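Local coordinates for protein epoxide hydrolase (Aspergillus niger, PDB 3G02) that probably opens epoxide rings with water to give vicinal diols, here as an enantioselective variant obtained by directed evolution, at residues E79-S84 against S121-Y126; G152-S157 against W303-F308; F366-A371 against K386-A391. The protein carries 9 engineered substitutions. All blocks are in the same frame, centred on the assembly; numbering follows the deposited sequence.

Contacts 1 and 2 are neighbours in the buried part of the molecule, their centres about 14 Å apart, and they touch directly: the Phe-122 ring packs on Thr-154 and Phe-155. Helix 292-304 borders both, covering Val-123 in contact 1 and supplying the C-terminal end that contact 2 uses. Contact 3 lies about 31 Å from contact 2, centre to centre and on the opposite side of the chain's centre; it is only partly buried, at the outermost strand 362-369. The chemistry changes accordingly. Contact 1 joins a tyrosine hydroxyl to a helix-end carbonyl over an apolar patch, contact 2 runs a chain of hydrogen bonds through two hydroxyls, and contact 3 pairs histidine with aspartate beside a water-bridged arginine.

Contact 1 of 3, residues E79-S84 against S121-Y126; sequences EARLNS and SFVEFY
Arg-81 O is gripped twice from within its own segment, by Ser-84 OG at 2.5 Å and by Ser-84 N at 3.1 Å, the hydroxyl sitting on a lone pair in the carbonyl plane. The next carbonyl turns outward to the other segment: Tyr-126 OH donates to Leu-82 O at 2.7 Å, again on a lone pair (C=O...donor angle 135°). Both carbonyl oxygens lie in the plane of the Tyr-126 ring, at its edge. This is the C-terminal end of helix 75-82, in the N-terminal region of the epoxide hydrolase, meeting the 3-10 turn 122-125 that leads into helix 126-135 of the alpha/beta hydrolase fold. An ST turn opens that 3-10 stretch, with Ser-121 OG accepting from Val-123 N. Leu-82 supplies the apolar part, crossing Val-123 at about a right angle so that Leu-82 CD2 reaches Val-123 CG2 at 3.5 Å. Arg-81, bent at chi3 (75°), runs past Tyr-126 in the opposite direction, its guanidinium nearly perpendicular to the ring. Arg-81 NH1 donates to water 1 at 3.1 Å, which in turn donates to Val-123 O, while NH2 has a weak, long ion pair with Glu-297.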
loop_
_atom_site.group_PDB
_atom_site.type_symbol
_atom_site.label_atom_id
_atom_site.label_comp_id
_atom_site.label_asym_id
_atom_site.label_seq_id
_atom_site.Cartn_x
_atom_site.Cartn_y
_atom_site.Cartn_z
ATOM N N GLU A 79 -20.854 17.255 12.900
ATOM C CA GLU A 79 -22.100 16.922 12.218
ATOM C C GLU A 79 -23.006 18.150 12.100
ATOM O O GLU A 79 -23.605 18.384 11.051
ATOM C CB GLU A 79 -22.817 15.801 12.961
ATOM C CG GLU A 79 -24.050 15.263 12.278
ATOM C CD GLU A 79 -24.650 14.111 13.047
ATOM O OE1 GLU A 79 -25.209 14.354 14.140
ATOM O OE2 GLU A 79 -24.547 12.962 12.572
ATOM N N ALA A 80 -23.083 18.940 13.170
ATOM C CA ALA A 80 -23.863 20.178 13.146
ATOM C C ALA A 80 -23.329 21.160 12.104
ATOM O O ALA A 80 -24.108 21.829 11.416
ATOM C CB ALA A 80 -23.896 20.818 14.522
ATOM N N ARG A 81 -22.005 21.230 11.981
ATOM C CA ARG A 81 -21.374 22.055 10.951
ATOM C C ARG A 81 -21.718 21.547 9.547
ATOM O O ARG A 81 -22.016 22.339 8.654
ATOM C CB ARG A 81 -19.857 22.117 11.148
ATOM C CG ARG A 81 -19.148 23.084 10.209
ATOM C CD ARG A 81 -17.741 23.406 10.691
ATOM N NE ARG A 81 -16.799 22.310 10.467
ATOM C CZ ARG A 81 -16.143 22.092 9.327
ATOM N NH1 ARG A 81 -16.324 22.889 8.280
ATOM N NH2 ARG A 81 -15.303 21.071 9.233
ATOM N N LEU A 82 -21.686 20.230 9.358
ATOM C CA LEU A 82 -22.109 19.636 8.087
ATOM C C LEU A 82 -23.520 20.092 7.717
ATOM O O LEU A 82 -23.782 20.499 6.582
ATOM C CB LEU A 82 -22.043 18.105 8.148
ATOM C CG LEU A 82 -20.666 17.452 8.323
ATOM C CD1 LEU A 82 -20.785 15.943 8.224
ATOM C CD2 LEU A 82 -19.701 17.967 7.284
ATOM N N ASN A 83 -24.411 20.051 8.706
ATOM C CA ASN A 83 -25.821 20.371 8.512
ATOM C C ASN A 83 -26.134 21.869 8.482
ATOM O O ASN A 83 -27.296 22.257 8.330
ATOM C CB ASN A 83 -26.658 19.655 9.575
ATOM C CG ASN A 83 -26.664 18.146 9.391
ATOM O OD1 ASN A 83 -26.572 17.646 8.267
ATOM N ND2 ASN A 83 -26.776 17.416 10.494
ATOM N N SER A 84 -25.096 22.697 8.598
ATOM C CA SER A 84 -25.254 24.153 8.557
ATOM C C SER A 84 -25.435 24.706 7.143
ATOM O O SER A 84 -25.818 25.865 6.978
ATOM C CB SER A 84 -24.086 24.856 9.264
ATOM O OG SER A 84 -22.871 24.711 8.549
ATOM N N SER A 121 -13.511 15.309 0.177
ATOM C CA SER A 121 -14.960 15.169 0.126
ATOM C C SER A 121 -15.580 16.544 -0.069
ATOM O O SER A 121 -14.881 17.558 -0.103
ATOM C CB SER A 121 -15.493 14.563 1.426
ATOM O OG SER A 121 -15.374 15.498 2.484
ATOM N N PHE A 122 -16.905 16.572 -0.140
ATOM C CA PHE A 122 -17.650 17.823 -0.269
ATOM C C PHE A 122 -17.317 18.843 0.829
ATOM O O PHE A 122 -17.377 20.060 0.597
ATOM C CB PHE A 122 -19.162 17.544 -0.305
ATOM C CG PHE A 122 -19.751 17.152 1.026
ATOM C CD1 PHE A 122 -19.601 15.858 1.518
ATOM C CD2 PHE A 122 -20.465 18.079 1.786
ATOM C CE1 PHE A 122 -20.141 15.500 2.745
ATOM C CE2 PHE A 122 -21.008 17.730 3.016
ATOM C CZ PHE A 122 -20.852 16.437 3.500
ATOM N N VAL A 123 -16.937 18.328 1.996
ATOM C CA VAL A 123 -16.644 19.142 3.174
ATOM C C VAL A 123 -15.474 20.091 2.920
ATOM O O VAL A 123 -15.427 21.192 3.465
ATOM C CB VAL A 123 -16.352 18.249 4.406
ATOM C CG1 VAL A 123 -16.157 19.089 5.667
ATOM C CG2 VAL A 123 -17.482 17.255 4.613
ATOM N N GLU A 124 -14.537 19.668 2.078
ATOM C CA GLU A 124 -13.385 20.503 1.755
ATOM C C GLU A 124 -13.766 21.883 1.234
ATOM O O GLU A 124 -12.971 22.822 1.328
ATOM C CB GLU A 124 -12.498 19.812 0.734
ATOM C CG GLU A 124 -11.795 18.603 1.274
ATOM C CD GLU A 124 -10.883 17.973 0.251
ATOM O OE1 GLU A 124 -11.296 17.843 -0.920
ATOM O OE2 GLU A 124 -9.754 17.601 0.621
ATOM N N PHE A 125 -14.964 22.001 0.668
ATOM C CA PHE A 125 -15.415 23.269 0.113
ATOM C C PHE A 125 -16.233 24.118 1.076
ATOM O O PHE A 125 -16.650 25.219 0.722
ATOM C CB PHE A 125 -16.171 23.038 -1.204
ATOM C CG PHE A 125 -15.284 22.585 -2.326
ATOM C CD1 PHE A 125 -14.485 23.501 -3.003
ATOM C CD2 PHE A 125 -15.223 21.241 -2.693
ATOM C CE1 PHE A 125 -13.643 23.093 -4.035
ATOM C CE2 PHE A 125 -14.389 20.823 -3.723
ATOM C CZ PHE A 125 -13.598 21.750 -4.397
ATOM N N TYR A 126 -16.450 23.614 2.290
ATOM C CA TYR A 126 -17.231 24.352 3.287
ATOM C C TYR A 126 -16.641 25.725 3.652
ATOM O O TYR A 126 -17.388 26.697 3.707
ATOM C CB TYR A 126 -17.518 23.498 4.529
ATOM C CG TYR A 126 -18.835 22.741 4.452
ATOM C CD1 TYR A 126 -19.278 22.176 3.248
ATOM C CD2 TYR A 126 -19.631 22.578 5.585
ATOM C CE1 TYR A 126 -20.485 21.484 3.177
ATOM C CE2 TYR A 126 -20.834 21.881 5.522
ATOM C CZ TYR A 126 -21.254 21.345 4.318
ATOM O OH TYR A 126 -22.446 20.658 4.260
HETATM O O HOH W 1 -14.410 21.960 6.070
#

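Contact 2 of 3, residues G152-S157 against W303-F308; sequences GYTFSS and WLTESF
Two tight backbone turns meet here. On one side, Tyr-153 to Ser-156 form a type II' beta turn, closed by Ser-156 N to Tyr-153 O, with Thr-154 taking the positive phi (45°) of the second position. On the other, helix 292-304 ends in a Schellman motif whose C-prime residue, Glu-306, also has positive phi (48°), and the chain goes on into helix 307-311. The backbones come close, with Tyr-153 CA 4.9 Å from Ser-307 CA and Thr-154 CA 5.1 Å from Thr-305 CA.

One hydrogen bond spans the gap: Thr-154 N donates to Ser-307 OG at 2.8 Å (148° at the hydrogen). Ser-307 OG, placed anti to its carbonyl carbon, donates to Thr-305 OG1 at 2.7 Å, and that hydroxyl bonds in turn to Leu-301 O. A chain of hydrogen bonds thus runs from the turn's amide through two side chains to the last full turn of the helix. Thr-305 faces the turn with both branches. Thr-305 OG1 lies 3.4 Å from Thr-154 CA, and Thr-305 CG2 meets Phe-155 CE1 at 3.6 Å, the two side chains crossing at about a right angle. Thr-154 OG1 is bonded to Ser-149 OG and only weakly to Tyr-153 O. Arg-310 hydrogen-bonds Ser-156 O, Thr-305 O and Glu-306 O.

The loop after strand 143-148 belongs to the alpha/beta hydrolase core, whereas the helices of 303-308 lie in the helical insertion between strands 209-214 and 340-345, the cap of this fold. Tyr-153 carries the loop on toward the predicted active site: its side chain is about 5 Å from that of Tyr-315, the predicted proton donor, and about 6 Å from that of Asp-193, the predicted nucleophile.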
loop_
_atom_site.group_PDB
_atom_site.type_symbol
_atom_site.label_atom_id
_atom_site.label_comp_id
_atom_site.label_asym_id
_atom_site.label_seq_id
_atom_site.Cartn_x
_atom_site.Cartn_y
_atom_site.Cartn_z
ATOM N N GLY A 152 -19.146 6.915 -4.757
ATOM C CA GLY A 152 -18.265 6.182 -3.852
ATOM C C GLY A 152 -17.766 6.942 -2.634
ATOM O O GLY A 152 -17.100 6.355 -1.781
ATOM N N TYR A 153 -18.082 8.235 -2.533
ATOM C CA TYR A 153 -17.620 9.039 -1.400
ATOM C C TYR A 153 -18.747 9.476 -0.472
ATOM O O TYR A 153 -19.794 9.952 -0.931
ATOM C CB TYR A 153 -16.942 10.315 -1.867
ATOM C CG TYR A 153 -15.630 10.188 -2.604
ATOM C CD1 TYR A 153 -15.600 9.951 -3.980
ATOM C CD2 TYR A 153 -14.415 10.385 -1.943
ATOM C CE1 TYR A 153 -14.396 9.884 -4.681
ATOM C CE2 TYR A 153 -13.200 10.317 -2.632
ATOM C CZ TYR A 153 -13.197 10.066 -3.998
ATOM O OH TYR A 153 -12.005 10.014 -4.691
ATOM N N THR A 154 -18.479 9.363 0.826
ATOM C CA THR A 154 -19.361 9.824 1.899
ATOM C C THR A 154 -20.829 9.446 1.674
ATOM O O THR A 154 -21.152 8.256 1.621
ATOM C CB THR A 154 -19.127 11.332 2.283
ATOM O OG1 THR A 154 -19.663 12.208 1.282
ATOM C CG2 THR A 154 -17.632 11.619 2.455
ATOM N N PHE A 155 -21.699 10.438 1.508
ATOM C CA PHE A 155 -23.138 10.181 1.456
ATOM C C PHE A 155 -23.668 9.850 0.065
ATOM O O PHE A 155 -24.865 9.596 -0.106
ATOM C CB PHE A 155 -23.898 11.320 2.143
ATOM C CG PHE A 155 -23.372 11.610 3.515
ATOM C CD1 PHE A 155 -23.587 10.703 4.547
ATOM C CD2 PHE A 155 -22.602 12.742 3.763
ATOM C CE1 PHE A 155 -23.077 10.935 5.815
ATOM C CE2 PHE A 155 -22.080 12.983 5.034
ATOM C CZ PHE A 155 -22.319 12.079 6.057
ATOM N N SER A 156 -22.776 9.832 -0.925
ATOM C CA SER A 156 -23.105 9.254 -2.227
ATOM C C SER A 156 -22.891 7.745 -2.190
ATOM O O SER A 156 -21.933 7.259 -1.589
ATOM C CB SER A 156 -22.271 9.880 -3.342
ATOM O OG SER A 156 -22.778 11.158 -3.691
ATOM N N SER A 157 -23.797 7.008 -2.825
ATOM C CA SER A 157 -23.679 5.559 -2.898
ATOM C C SER A 157 -22.769 5.174 -4.058
ATOM O O SER A 157 -22.120 6.029 -4.669
ATOM C CB SER A 157 -25.062 4.909 -3.038
ATOM O OG SER A 157 -25.612 5.128 -4.324
ATOM N N TRP A 303 -14.809 6.860 7.675
ATOM C CA TRP A 303 -15.088 5.614 8.389
ATOM C C TRP A 303 -16.585 5.326 8.450
ATOM O O TRP A 303 -17.040 4.227 8.100
ATOM C CB TRP A 303 -14.521 5.655 9.810
ATOM C CG TRP A 303 -14.887 4.427 10.596
ATOM C CD1 TRP A 303 -15.920 4.299 11.485
ATOM C CD2 TRP A 303 -14.244 3.148 10.543
ATOM N NE1 TRP A 303 -15.953 3.023 11.993
ATOM C CE2 TRP A 303 -14.936 2.294 11.433
ATOM C CE3 TRP A 303 -13.150 2.638 9.827
ATOM C CZ2 TRP A 303 -14.564 0.961 11.634
ATOM C CZ3 TRP A 303 -12.783 1.309 10.023
ATOM C CH2 TRP A 303 -13.489 0.488 10.921
ATOM N N LEU A 304 -17.336 6.337 8.873
ATOM C CA LEU A 304 -18.769 6.197 9.123
ATOM C C LEU A 304 -19.609 6.031 7.859
ATOM O O LEU A 304 -20.775 5.644 7.934
ATOM C CB LEU A 304 -19.274 7.377 9.961
ATOM C CG LEU A 304 -18.691 7.478 11.375
ATOM C CD1 LEU A 304 -18.917 8.864 11.966
ATOM C CD2 LEU A 304 -19.286 6.396 12.280
ATOM N N THR A 305 -19.010 6.310 6.701
ATOM C CA THR A 305 -19.696 6.189 5.417
ATOM C C THR A 305 -19.092 5.092 4.537
ATOM O O THR A 305 -19.479 4.940 3.379
ATOM C CB THR A 305 -19.653 7.518 4.644
ATOM O OG1 THR A 305 -18.288 7.927 4.477
ATOM C CG2 THR A 305 -20.418 8.607 5.397
ATOM N N GLU A 306 -18.145 4.333 5.094
ATOM C CA GLU A 306 -17.432 3.286 4.347
ATOM C C GLU A 306 -16.935 3.807 2.997
ATOM O O GLU A 306 -17.062 3.135 1.971
ATOM C CB GLU A 306 -18.314 2.041 4.164
ATOM C CG GLU A 306 -18.699 1.362 5.475
ATOM C CD GLU A 306 -19.675 0.210 5.295
ATOM O OE1 GLU A 306 -20.670 0.368 4.551
ATOM O OE2 GLU A 306 -19.450 -0.855 5.907
ATOM N N SER A 307 -16.375 5.014 3.017
ATOM C CA SER A 307 -15.919 5.690 1.803
ATOM C C SER A 307 -14.743 5.001 1.136
ATOM O O SER A 307 -14.750 4.809 -0.080
ATOM C CB SER A 307 -15.524 7.134 2.107
ATOM O OG SER A 307 -16.660 7.939 2.346
ATOM N N PHE A 308 -13.734 4.629 1.922
ATOM C CA PHE A 308 -12.472 4.232 1.323
ATOM C C PHE A 308 -12.581 3.105 0.281
ATOM O O PHE A 308 -12.089 3.268 -0.838
ATOM C CB PHE A 308 -11.378 3.902 2.346
ATOM C CG PHE A 308 -10.108 3.480 1.687
ATOM C CD1 PHE A 308 -9.189 4.436 1.260
ATOM C CD2 PHE A 308 -9.875 2.139 1.399
ATOM C CE1 PHE A 308 -8.034 4.058 0.594
ATOM C CE2 PHE A 308 -8.722 1.748 0.729
ATOM C CZ PHE A 308 -7.798 2.707 0.331
#

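Contact 3 of 3, residues F366-A371 against K386-A391; sequences FFRDHA and KTDLTA
Strand 362-369, at the edge of the central sheet, and helix 382-396 form the last beta-alpha unit of the alpha/beta hydrolase fold, and this contact is where the helix lies back along its strand. The short axes are 9.8 Å apart and run nearly antiparallel, at 162°. Alternate residues Phe-366, Arg-368 and His-370 face the helix, which answers with Asp-388 and, one turn on, Ala-391.

His-370 and Asp-388 meet tip to tip. His-370 NE2 donates to Asp-388 OD2 at 2.6 Å along an almost straight line (169°), in the ring plane and on the syn lone pair of the carboxylate, whose plane is tilted 24° from the ring. Ser-344 OG, from neighbouring strand 340-345, also bonds OD2, while the His-370 ring stacks on Phe-346. The carboxylate would tend to favour a protonated imidazole. The predicted catalytic histidine is a different residue, His-375, in the connection between strand and helix.

Asp-388 OD1 is served through solvent: water 2 donates to Asp-388 OD1 at 3.0 Å and accepts from Arg-368 NE at 2.9 Å, in the guanidinium plane. The arginine, bent at chi2, holds that plane nearly perpendicular to the carboxylate, and Arg-368 NE stays 4.6 Å from Asp-388 OD1, so the charges do not touch directly. Its NH1 donates back to Phe-367 O from above the carbonyl plane. Farther along, Phe-366, with CG anti to its backbone N, wedges its tip against the helix: Phe-366 CZ approaches Asp-388 O at 3.2 Å and Phe-366 CE2 packs on Ala-391 CB at 3.8 Å.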
loop_
_atom_site.group_PDB
_atom_site.type_symbol
_atom_site.label_atom_id
_atom_site.label_comp_id
_atom_site.label_asym_id
_atom_site.label_seq_id
_atom_site.Cartn_x
_atom_site.Cartn_y
_atom_site.Cartn_z
ATOM N N PHE A 366 -6.245 31.897 -18.199
ATOM C CA PHE A 366 -6.223 32.392 -16.828
ATOM C C PHE A 366 -5.249 31.551 -16.014
ATOM O O PHE A 366 -5.365 30.326 -15.968
ATOM C CB PHE A 366 -7.638 32.321 -16.245
ATOM C CG PHE A 366 -7.753 32.790 -14.819
ATOM C CD1 PHE A 366 -7.508 31.916 -13.758
ATOM C CD2 PHE A 366 -8.156 34.090 -14.534
ATOM C CE1 PHE A 366 -7.635 32.341 -12.443
ATOM C CE2 PHE A 366 -8.285 34.524 -13.218
ATOM C CZ PHE A 366 -8.026 33.648 -12.172
ATOM N N PHE A 367 -4.281 32.215 -15.392
ATOM C CA PHE A 367 -3.310 31.547 -14.535
ATOM C C PHE A 367 -2.996 32.425 -13.337
ATOM O O PHE A 367 -2.770 33.628 -13.479
ATOM C CB PHE A 367 -2.026 31.226 -15.308
ATOM C CG PHE A 367 -1.030 30.410 -14.527
ATOM C CD1 PHE A 367 -1.068 29.019 -14.563
ATOM C CD2 PHE A 367 -0.050 31.030 -13.755
ATOM C CE1 PHE A 367 -0.149 28.258 -13.840
ATOM C CE2 PHE A 367 0.873 30.279 -13.031
ATOM C CZ PHE A 367 0.823 28.891 -13.076
ATOM N N ARG A 368 -2.995 31.817 -12.155
ATOM C CA ARG A 368 -2.606 32.513 -10.932
ATOM C C ARG A 368 -1.643 31.656 -10.126
ATOM O O ARG A 368 -1.922 30.483 -9.858
ATOM C CB ARG A 368 -3.828 32.853 -10.070
ATOM C CG ARG A 368 -4.835 33.806 -10.704
ATOM C CD ARG A 368 -4.434 35.270 -10.561
ATOM N NE ARG A 368 -5.470 36.176 -11.065
ATOM C CZ ARG A 368 -5.598 36.550 -12.339
ATOM N NH1 ARG A 368 -4.758 36.103 -13.266
ATOM N NH2 ARG A 368 -6.574 37.377 -12.688
ATOM N N ASP A 369 -0.509 32.259 -9.769
ATOM C CA ASP A 369 0.479 31.683 -8.859
ATOM C C ASP A 369 0.159 32.092 -7.428
ATOM O O ASP A 369 -0.470 33.131 -7.201
ATOM C CB ASP A 369 1.880 32.199 -9.204
ATOM C CG ASP A 369 2.590 31.349 -10.242
ATOM O OD1 ASP A 369 2.544 30.103 -10.141
ATOM O OD2 ASP A 369 3.216 31.932 -11.150
ATOM N N HIS A 370 0.593 31.281 -6.465
ATOM C CA HIS A 370 0.514 31.667 -5.065
ATOM C C HIS A 370 1.799 31.312 -4.345
ATOM O O HIS A 370 2.474 30.345 -4.703
ATOM C CB HIS A 370 -0.708 31.036 -4.402
ATOM C CG HIS A 370 -1.999 31.471 -5.016
ATOM N ND1 HIS A 370 -2.598 32.674 -4.711
ATOM C CD2 HIS A 370 -2.780 30.888 -5.955
ATOM C CE1 HIS A 370 -3.706 32.803 -5.419
ATOM N NE2 HIS A 370 -3.839 31.732 -6.182
ATOM N N ALA A 371 2.138 32.122 -3.346
ATOM C CA ALA A 371 3.392 31.985 -2.614
ATOM C C ALA A 371 3.355 30.854 -1.591
ATOM O O ALA A 371 4.401 30.313 -1.220
ATOM C CB ALA A 371 3.750 33.298 -1.935
ATOM N N LYS A 386 -11.108 30.847 -3.805
ATOM C CA LYS A 386 -12.365 31.551 -4.069
ATOM C C LYS A 386 -12.149 32.783 -4.945
ATOM O O LYS A 386 -12.883 33.001 -5.908
ATOM C CB LYS A 386 -13.043 31.955 -2.758
ATOM C CG LYS A 386 -14.270 32.836 -2.936
ATOM C CD LYS A 386 -14.979 33.052 -1.623
ATOM C CE LYS A 386 -15.966 34.206 -1.716
ATOM N NZ LYS A 386 -15.263 35.504 -1.920
ATOM N N THR A 387 -11.147 33.585 -4.598
ATOM C CA THR A 387 -10.840 34.803 -5.344
ATOM C C THR A 387 -10.446 34.488 -6.784
ATOM O O THR A 387 -10.904 35.154 -7.715
ATOM C CB THR A 387 -9.746 35.626 -4.627
ATOM O OG1 THR A 387 -10.262 36.088 -3.372
ATOM C CG2 THR A 387 -9.306 36.831 -5.458
ATOM N N ASP A 388 -9.612 33.462 -6.964
ATOM C CA ASP A 388 -9.211 33.024 -8.303
ATOM C C ASP A 388 -10.401 32.549 -9.123
ATOM O O ASP A 388 -10.550 32.937 -10.283
ATOM C CB ASP A 388 -8.178 31.900 -8.224
ATOM C CG ASP A 388 -6.818 32.380 -7.760
ATOM O OD1 ASP A 388 -6.663 33.583 -7.443
ATOM O OD2 ASP A 388 -5.899 31.534 -7.708
ATOM N N LEU A 389 -11.248 31.717 -8.519
ATOM C CA LEU A 389 -12.431 31.200 -9.213
ATOM C C LEU A 389 -13.338 32.338 -9.655
ATOM O O LEU A 389 -13.781 32.365 -10.803
ATOM C CB LEU A 389 -13.211 30.205 -8.345
ATOM C CG LEU A 389 -14.533 29.668 -8.920
ATOM C CD1 LEU A 389 -14.314 28.864 -10.211
ATOM C CD2 LEU A 389 -15.286 28.839 -7.883
ATOM N N THR A 390 -13.602 33.269 -8.740
ATOM C CA THR A 390 -14.458 34.422 -9.024
ATOM C C THR A 390 -13.899 35.245 -10.184
ATOM O O THR A 390 -14.635 35.594 -11.110
ATOM C CB THR A 390 -14.633 35.307 -7.778
ATOM O OG1 THR A 390 -15.222 34.535 -6.726
ATOM C CG2 THR A 390 -15.539 36.490 -8.087
ATOM N N ALA A 391 -12.600 35.532 -10.139
ATOM C CA ALA A 391 -11.932 36.272 -11.214
ATOM C C ALA A 391 -12.011 35.529 -12.547
ATOM O O ALA A 391 -12.221 36.145 -13.598
ATOM C CB ALA A 391 -10.488 36.566 -10.843
HETATM O O HOH W 2 -7.189 36.220 -8.734
#